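Geranylgeranyl pyrophosphate synthase (Corynebacterium glutamicum, PDB 3LK5) probably catalyses magnesium-dependent condensation of allylic and isopentenyl diphosphates into longer prenyl diphosphates. Local coordinates at residues A[31-36]-A[53-58]; A[90-95]-A[160-165]. One frame throughout, in Å; residues are numbered along the deposited sequence.

Contact 1 of 2, residues A[31-36]-A[53-58]; sequences QFLDAQ and HLRSFV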
ATOM      1  N   GLN A  31       4.561  16.564  12.356  1.00 23.35           N
ATOM      2  CA  GLN A  31       3.390  17.368  12.067  1.00 23.79           C
ATOM      3  C   GLN A  31       2.290  16.564  11.360  1.00 23.16           C
ATOM      4  O   GLN A  31       1.088  16.696  11.672  1.00 21.55           O
ATOM      5  CB  GLN A  31       3.768  18.595  11.236  1.00 26.34           C
ATOM      6  CG  GLN A  31       4.773  19.436  12.002  1.00 52.65           C
ATOM      7  CD  GLN A  31       4.771  20.892  11.612  1.00 31.97           C
ATOM      8  OE1 GLN A  31       5.655  21.644  12.044  1.00 53.78           O
ATOM      9  NE2 GLN A  31       3.801  21.314  10.789  1.00 53.45           N
ATOM     10  N   PHE A  32       2.718  15.715  10.435  1.00 23.06           N
ATOM     11  CA  PHE A  32       1.744  14.928   9.668  1.00 23.11           C
ATOM     12  C   PHE A  32       1.031  13.927  10.586  1.00 22.76           C
ATOM     13  O   PHE A  32      -0.209  13.790  10.548  1.00 22.76           O
ATOM     14  CB  PHE A  32       2.464  14.206   8.503  1.00 22.80           C
ATOM     15  CG  PHE A  32       1.526  13.336   7.679  1.00 22.64           C
ATOM     16  CD1 PHE A  32       1.280  12.015   8.040  1.00 23.21           C
ATOM     17  CD2 PHE A  32       0.879  13.870   6.567  1.00 23.61           C
ATOM     18  CE1 PHE A  32       0.368  11.205   7.289  1.00 23.05           C
ATOM     19  CE2 PHE A  32      -0.028  13.081   5.784  1.00 23.97           C
ATOM     20  CZ  PHE A  32      -0.275  11.747   6.141  1.00 23.97           C
ATOM     21  N   LEU A  33       1.817  13.192  11.376  1.00 23.45           N
ATOM     22  CA  LEU A  33       1.293  12.198  12.307  1.00 25.21           C
ATOM     23  C   LEU A  33       0.361  12.803  13.355  1.00 25.59           C
ATOM     24  O   LEU A  33      -0.728  12.246  13.640  1.00 25.31           O
ATOM     25  CB  LEU A  33       2.414  11.385  12.949  1.00 24.96           C
ATOM     26  CG  LEU A  33       3.071  10.442  11.912  1.00 26.45           C
ATOM     27  CD1 LEU A  33       4.473   9.959  12.417  1.00 24.85           C
ATOM     28  CD2 LEU A  33       2.176   9.234  11.643  1.00 24.98           C
ATOM     29  N   ASP A  34       0.756  13.944  13.904  1.00 25.13           N
ATOM     30  CA  ASP A  34      -0.129  14.681  14.816  1.00 25.89           C
ATOM     31  C   ASP A  34      -1.483  14.955  14.180  1.00 25.99           C
ATOM     32  O   ASP A  34      -2.520  14.828  14.841  1.00 24.92           O
ATOM     33  CB  ASP A  34       0.463  16.032  15.221  1.00 26.91           C
ATOM     34  CG  ASP A  34       1.647  15.910  16.181  1.00 28.74           C
ATOM     35  OD1 ASP A  34       1.920  14.821  16.747  1.00 26.98           O
ATOM     36  OD2 ASP A  34       2.303  16.960  16.386  1.00 28.04           O
ATOM     37  N   ALA A  35      -1.478  15.347  12.914  1.00 25.21           N
ATOM     38  CA  ALA A  35      -2.695  15.744  12.251  1.00 26.02           C
ATOM     39  C   ALA A  35      -3.685  14.592  12.012  1.00 28.38           C
ATOM     40  O   ALA A  35      -4.881  14.858  11.782  1.00 30.15           O
ATOM     41  CB  ALA A  35      -2.398  16.460  10.945  1.00 26.21           C
ATOM     42  N   GLN A  36      -3.204  13.351  12.043  1.00 26.30           N
ATOM     43  CA  GLN A  36      -4.066  12.168  11.835  1.00 26.41           C
ATOM     44  C   GLN A  36      -4.733  11.685  13.121  1.00 26.70           C
ATOM     45  O   GLN A  36      -5.602  10.827  13.065  1.00 26.47           O
ATOM     46  CB  GLN A  36      -3.258  10.979  11.276  1.00 28.04           C
ATOM     47  CG  GLN A  36      -2.242  11.284  10.097  1.00 32.45           C
ATOM     48  CD  GLN A  36      -2.830  12.098   8.944  1.00 33.22           C
ATOM     49  OE1 GLN A  36      -3.826  11.691   8.346  1.00 35.20           O
ATOM     50  NE2 GLN A  36      -2.233  13.299   8.656  1.00 34.84           N
ATOM     51  N   HIS A  53       2.303   2.787  17.412  1.00 30.05           N
ATOM     52  CA  HIS A  53       3.437   1.923  17.096  1.00 30.81           C
ATOM     53  C   HIS A  53       4.068   2.302  15.774  1.00 28.66           C
ATOM     54  O   HIS A  53       5.311   2.303  15.633  1.00 27.55           O
ATOM     55  CB  HIS A  53       2.995   0.453  17.086  1.00 36.05           C
ATOM     56  CG  HIS A  53       2.703  -0.088  18.451  1.00 40.27           C
ATOM     57  ND1 HIS A  53       3.609   0.003  19.488  1.00 40.10           N
ATOM     58  CD2 HIS A  53       1.619  -0.728  18.957  1.00 39.66           C
ATOM     59  CE1 HIS A  53       3.089  -0.548  20.577  1.00 40.53           C
ATOM     60  NE2 HIS A  53       1.886  -1.001  20.278  1.00 40.11           N
ATOM     61  N   LEU A  54       3.227   2.644  14.793  1.00 27.45           N
ATOM     62  CA  LEU A  54       3.751   3.084  13.505  1.00 27.10           C
ATOM     63  C   LEU A  54       4.491   4.419  13.680  1.00 26.41           C
ATOM     64  O   LEU A  54       5.566   4.623  13.108  1.00 27.34           O
ATOM     65  CB  LEU A  54       2.589   3.200  12.463  1.00 26.98           C
ATOM     66  CG  LEU A  54       2.964   3.814  11.108  1.00 27.07           C
ATOM     67  CD1 LEU A  54       4.049   3.002  10.420  1.00 28.01           C
ATOM     68  CD2 LEU A  54       1.728   3.983  10.177  1.00 27.49           C
ATOM     69  N   ARG A  55       3.894   5.315  14.463  1.00 26.62           N
ATOM     70  CA  ARG A  55       4.479   6.626  14.758  1.00 28.95           C
ATOM     71  C   ARG A  55       5.872   6.489  15.363  1.00 29.16           C
ATOM     72  O   ARG A  55       6.817   7.154  14.898  1.00 28.27           O
ATOM     73  CB  ARG A  55       3.585   7.419  15.702  1.00 30.39           C
ATOM     74  CG  ARG A  55       4.179   8.781  16.078  1.00 32.26           C
ATOM     75  CD  ARG A  55       3.395   9.452  17.198  1.00 33.01           C
ATOM     76  NE  ARG A  55       3.999  10.743  17.562  1.00 32.59           N
ATOM     77  CZ  ARG A  55       3.477  11.923  17.231  1.00 33.78           C
ATOM     78  NH1 ARG A  55       2.328  11.995  16.563  1.00 31.46           N
ATOM     79  NH2 ARG A  55       4.091  13.039  17.595  1.00 32.79           N
ATOM     80  N   SER A  56       6.011   5.646  16.398  1.00 29.91           N
ATOM     81  CA  SER A  56       7.325   5.394  16.987  1.00 30.80           C
ATOM     82  C   SER A  56       8.319   4.883  15.962  1.00 31.15           C
ATOM     83  O   SER A  56       9.488   5.310  15.944  1.00 31.54           O
ATOM     84  CB  SER A  56       7.259   4.403  18.159  1.00 31.21           C
ATOM     85  OG  SER A  56       6.446   4.936  19.177  1.00 45.51           O
ATOM     86  N   PHE A  57       7.871   3.960  15.114  1.00 30.29           N
ATOM     87  CA  PHE A  57       8.765   3.359  14.137  1.00 31.07           C
ATOM     88  C   PHE A  57       9.279   4.399  13.124  1.00 30.75           C
ATOM     89  O   PHE A  57      10.466   4.426  12.793  1.00 30.37           O
ATOM     90  CB  PHE A  57       8.048   2.199  13.433  1.00 32.86           C
ATOM     91  CG  PHE A  57       8.898   1.436  12.468  1.00 38.37           C
ATOM     92  CD1 PHE A  57       9.876   0.536  12.926  1.00 35.63           C
ATOM     93  CD2 PHE A  57       8.713   1.584  11.100  1.00 34.60           C
ATOM     94  CE1 PHE A  57      10.672  -0.185  12.024  1.00 39.19           C
ATOM     95  CE2 PHE A  57       9.503   0.886  10.185  1.00 38.78           C
ATOM     96  CZ  PHE A  57      10.480  -0.015  10.637  1.00 35.50           C
ATOM     97  N   VAL A  58       8.379   5.270  12.671  1.00 30.23           N
ATOM     98  CA  VAL A  58       8.689   6.269  11.637  1.00 29.54           C
ATOM     99  C   VAL A  58       9.571   7.376  12.241  1.00 30.29           C
ATOM    100  O   VAL A  58      10.538   7.859  11.618  1.00 30.25           O
ATOM    101  CB  VAL A  58       7.338   6.885  11.098  1.00 28.91           C
ATOM    102  CG1 VAL A  58       7.577   8.131  10.245  1.00 28.68           C
ATOM    103  CG2 VAL A  58       6.576   5.828  10.281  1.00 28.40           C
TER

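Contact 2 of 2, residues A[90-95]-A[160-165]; sequences VLDAAA and EDMLQD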
ATOM      1  N   VAL A  90       7.666  21.542  -0.340  1.00 23.02           N
ATOM      2  CA  VAL A  90       8.796  20.760  -0.851  1.00 22.46           C
ATOM      3  C   VAL A  90       9.310  19.806   0.188  1.00 22.46           C
ATOM      4  O   VAL A  90       9.591  18.612  -0.113  1.00 21.62           O
ATOM      5  CB  VAL A  90       9.937  21.699  -1.357  1.00 21.36           C
ATOM      6  CG1 VAL A  90      11.134  20.879  -1.838  1.00 21.90           C
ATOM      7  CG2 VAL A  90       9.395  22.617  -2.452  1.00 23.95           C
ATOM      8  N   LEU A  91       9.443  20.300   1.427  1.00 22.24           N
ATOM      9  CA  LEU A  91       9.971  19.455   2.499  1.00 22.67           C
ATOM     10  C   LEU A  91       9.008  18.301   2.827  1.00 23.09           C
ATOM     11  O   LEU A  91       9.448  17.193   3.150  1.00 23.21           O
ATOM     12  CB  LEU A  91      10.206  20.289   3.790  1.00 23.68           C
ATOM     13  CG  LEU A  91      11.328  21.340   3.627  1.00 28.78           C
ATOM     14  CD1 LEU A  91      11.384  22.256   4.897  1.00 25.52           C
ATOM     15  CD2 LEU A  91      12.664  20.667   3.411  1.00 25.18           C
ATOM     16  N   ASP A  92       7.713  18.564   2.743  1.00 22.86           N
ATOM     17  CA  ASP A  92       6.735  17.487   2.981  1.00 23.68           C
ATOM     18  C   ASP A  92       6.773  16.445   1.886  1.00 23.40           C
ATOM     19  O   ASP A  92       6.674  15.228   2.177  1.00 22.45           O
ATOM     20  CB  ASP A  92       5.331  18.066   3.073  1.00 24.83           C
ATOM     21  CG  ASP A  92       5.041  18.656   4.454  1.00 35.25           C
ATOM     22  OD1 ASP A  92       5.746  18.398   5.439  1.00 26.64           O
ATOM     23  OD2 ASP A  92       4.100  19.421   4.551  1.00 29.70           O
ATOM     24  N   ALA A  93       6.930  16.913   0.632  1.00 22.57           N
ATOM     25  CA  ALA A  93       7.122  15.945  -0.484  1.00 22.63           C
ATOM     26  C   ALA A  93       8.333  15.073  -0.262  1.00 23.33           C
ATOM     27  O   ALA A  93       8.253  13.847  -0.428  1.00 22.57           O
ATOM     28  CB  ALA A  93       7.208  16.669  -1.860  1.00 22.56           C
ATOM     29  N   ALA A  94       9.477  15.692   0.103  1.00 21.87           N
ATOM     30  CA  ALA A  94      10.650  14.906   0.427  1.00 22.06           C
ATOM     31  C   ALA A  94      10.445  13.916   1.564  1.00 22.01           C
ATOM     32  O   ALA A  94      10.842  12.741   1.469  1.00 22.00           O
ATOM     33  CB  ALA A  94      11.889  15.873   0.722  1.00 21.80           C
ATOM     34  N   ALA A  95       9.799  14.388   2.627  1.00 22.51           N
ATOM     35  CA  ALA A  95       9.609  13.588   3.832  1.00 23.37           C
ATOM     36  C   ALA A  95       8.648  12.428   3.619  1.00 22.72           C
ATOM     37  O   ALA A  95       8.760  11.398   4.305  1.00 23.06           O
ATOM     38  CB  ALA A  95       9.089  14.496   4.997  1.00 22.56           C
ATOM     39  N   GLU A 160       1.285   8.687   0.140  1.00 19.55           N
ATOM     40  CA  GLU A 160       0.593   9.321  -0.979  1.00 19.84           C
ATOM     41  C   GLU A 160      -0.093  10.585  -0.491  1.00 20.57           C
ATOM     42  O   GLU A 160      -0.043  11.589  -1.171  1.00 20.68           O
ATOM     43  CB  GLU A 160      -0.484   8.385  -1.613  1.00 21.46           C
ATOM     44  CG  GLU A 160       0.056   6.975  -1.824  1.00 28.66           C
ATOM     45  CD  GLU A 160       0.863   6.746  -3.133  1.00 27.89           C
ATOM     46  OE1 GLU A 160       1.039   7.793  -3.897  1.00 27.25           O
ATOM     47  OE2 GLU A 160       1.261   5.498  -3.381  1.00 26.40           O
ATOM     48  N   ASP A 161      -0.819  10.504   0.635  1.00 19.70           N
ATOM     49  CA  ASP A 161      -1.536  11.703   1.160  1.00 20.48           C
ATOM     50  C   ASP A 161      -0.538  12.822   1.445  1.00 20.17           C
ATOM     51  O   ASP A 161      -0.838  13.989   1.219  1.00 19.50           O
ATOM     52  CB  ASP A 161      -2.227  11.370   2.483  1.00 20.37           C
ATOM     53  CG  ASP A 161      -3.456  10.455   2.296  1.00 26.12           C
ATOM     54  OD1 ASP A 161      -4.009  10.343   1.178  1.00 21.23           O
ATOM     55  OD2 ASP A 161      -3.844   9.819   3.279  1.00 22.34           O
HETATM   56  N   MSE A 162       0.584  12.478   2.048  1.00 21.34           N
HETATM   57  CA  MSE A 162       1.542  13.518   2.467  1.00 21.75           C
HETATM   58  C   MSE A 162       2.053  14.268   1.255  1.00 21.71           C
HETATM   59  O   MSE A 162       2.206  15.502   1.309  1.00 20.87           O
HETATM   60  CB  MSE A 162       2.715  12.910   3.259  1.00 23.10           C
HETATM   61  CG  MSE A 162       3.607  14.009   3.898  1.00 25.28           C
HETATM   62 SE   MSE A 162       4.770  13.168   5.212  1.00 31.08          SE
HETATM   63  CE  MSE A 162       5.702  14.826   5.913  1.00 24.66           C
ATOM     64  N   LEU A 163       2.287  13.544   0.152  1.00 21.62           N
ATOM     65  CA  LEU A 163       2.602  14.199  -1.119  1.00 21.48           C
ATOM     66  C   LEU A 163       1.412  15.017  -1.682  1.00 21.29           C
ATOM     67  O   LEU A 163       1.559  16.222  -1.986  1.00 21.49           O
ATOM     68  CB  LEU A 163       3.098  13.158  -2.179  1.00 20.95           C
ATOM     69  CG  LEU A 163       3.397  13.771  -3.570  1.00 22.57           C
ATOM     70  CD1 LEU A 163       4.581  14.781  -3.485  1.00 21.93           C
ATOM     71  CD2 LEU A 163       3.655  12.655  -4.604  1.00 21.71           C
ATOM     72  N   GLN A 164       0.241  14.384  -1.830  1.00 19.49           N
ATOM     73  CA  GLN A 164      -0.873  15.048  -2.533  1.00 20.62           C
ATOM     74  C   GLN A 164      -1.393  16.238  -1.707  1.00 21.82           C
ATOM     75  O   GLN A 164      -1.878  17.209  -2.292  1.00 21.75           O
ATOM     76  CB  GLN A 164      -2.042  14.087  -2.762  1.00 21.57           C
ATOM     77  CG  GLN A 164      -1.681  12.910  -3.750  1.00 25.16           C
ATOM     78  CD  GLN A 164      -1.052  13.372  -5.044  1.00 23.83           C
ATOM     79  OE1 GLN A 164      -1.419  14.409  -5.586  1.00 24.49           O
ATOM     80  NE2 GLN A 164      -0.104  12.576  -5.564  1.00 25.85           N
ATOM     81  N   ASP A 165      -1.229  16.172  -0.390  1.00 21.88           N
ATOM     82  CA  ASP A 165      -1.721  17.233   0.523  1.00 22.30           C
ATOM     83  C   ASP A 165      -0.648  18.204   0.984  1.00 22.81           C
ATOM     84  O   ASP A 165      -0.892  19.046   1.878  1.00 22.77           O
ATOM     85  CB  ASP A 165      -2.432  16.646   1.753  1.00 23.58           C
ATOM     86  CG  ASP A 165      -3.776  15.980   1.393  1.00 24.94           C
ATOM     87  OD1 ASP A 165      -4.489  16.411   0.458  1.00 22.71           O
ATOM     88  OD2 ASP A 165      -4.096  14.966   2.032  1.00 26.38           O
TER

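Contact 1 of 2, residues A[31-36]-A[53-58]
L33 and D34 meet R55 and V58 where two consecutive helices, 21-43 and 45-59, fold back on each other as an antiparallel hairpin. The local axes run 175° apart and come no closer than 11.2 Å, a gap bridged by the long chain of R55 and by L33. With CG anti to the backbone N (chi1 178°) and the chain extended as far as NE, the R55 guanidinium is carried across to helix 21-43. There it grips D34 end-on, NH1 and NH2 each reaching OD1 at 2.9 Å. Both bonds are bent; the two nitrogens lie a little out of the carboxylate plane, on the same face, NH2 on the syn side and NH1 on the anti side, and the flat groups are only 15° apart. This salt bridge lies at the exposed side of the hairpin; E37 adds a long, weak ion pair to NH1. L33 slides past R55 in the opposite direction: L33 CB lies 3.7 Å from R55 NH1, and L33 CD1 lies 3.9 Å from R55 CG. The same methyl, L33 CD1, approaches V58 CG1 at 4.2 Å. L33 also packs on W158 of helix 144-164 and F99 of helix 87-111, so the apolar side of the hairpin faces these helices.

Contact 2 of 2, residues A[90-95]-A[160-165]
M162, a selenomethionine, reaches from helix 144-164 to D92 on helix 87-111 and loses the most surface in this contact. CG is anti to the backbone N (chi1 -171°) and the rest of the chain is extended, which carries the terminal methyl over to helix 87-111. There M162 CE sits 3.5 Å from A95 CB and 3.6 Å from D92 OD1, while M162 CG lies 3.7 Å from the backbone O of D92. The D92 and M162 side chains cross at about a right angle, so the methyl passes against the carboxylate without bonding to it. The polar need of D92 OD1 is met instead by a salt bridge to R28 NE. L163 makes a second, smaller contact: its CD1 rests 3.6 Å from A93 CB. The small side chain of A93 is consistent with the close approach, A93 CA to L163 CA 4.9 Å, and the local axes come within 8.2 Å, antiparallel at 162°. D161 and D165 form salt bridges to R177, R181 and R184 of the second subunit. Helix 21-43 covers the M162 side through F32 and that same arginine of the D92 salt bridge, and W180 of helix 170-199 packs on L163.

From the N terminus, contact 1 closes first, with 16 residues between its segments, 15 of them helical, so it is a local hairpin of helices 21-43 and 45-59. Contact 2 opens later, with 64 residues between, including the unmodelled 114-142; it brings helix 144-164 back against helix 87-111, which carries the magnesium-binding D108 nearer its C-terminal end, although no magnesium is bound to this chain in the model. The two are in series, neither nested nor crossed, with centres about 14 Å apart. They nevertheless touch: F32 CE2 of segment 31-36 lies 3.7 Å from M162 CA of segment 160-165. Through this packing the N-terminal hairpin is laid against the helix pair of the all-helical prenyl synthase fold.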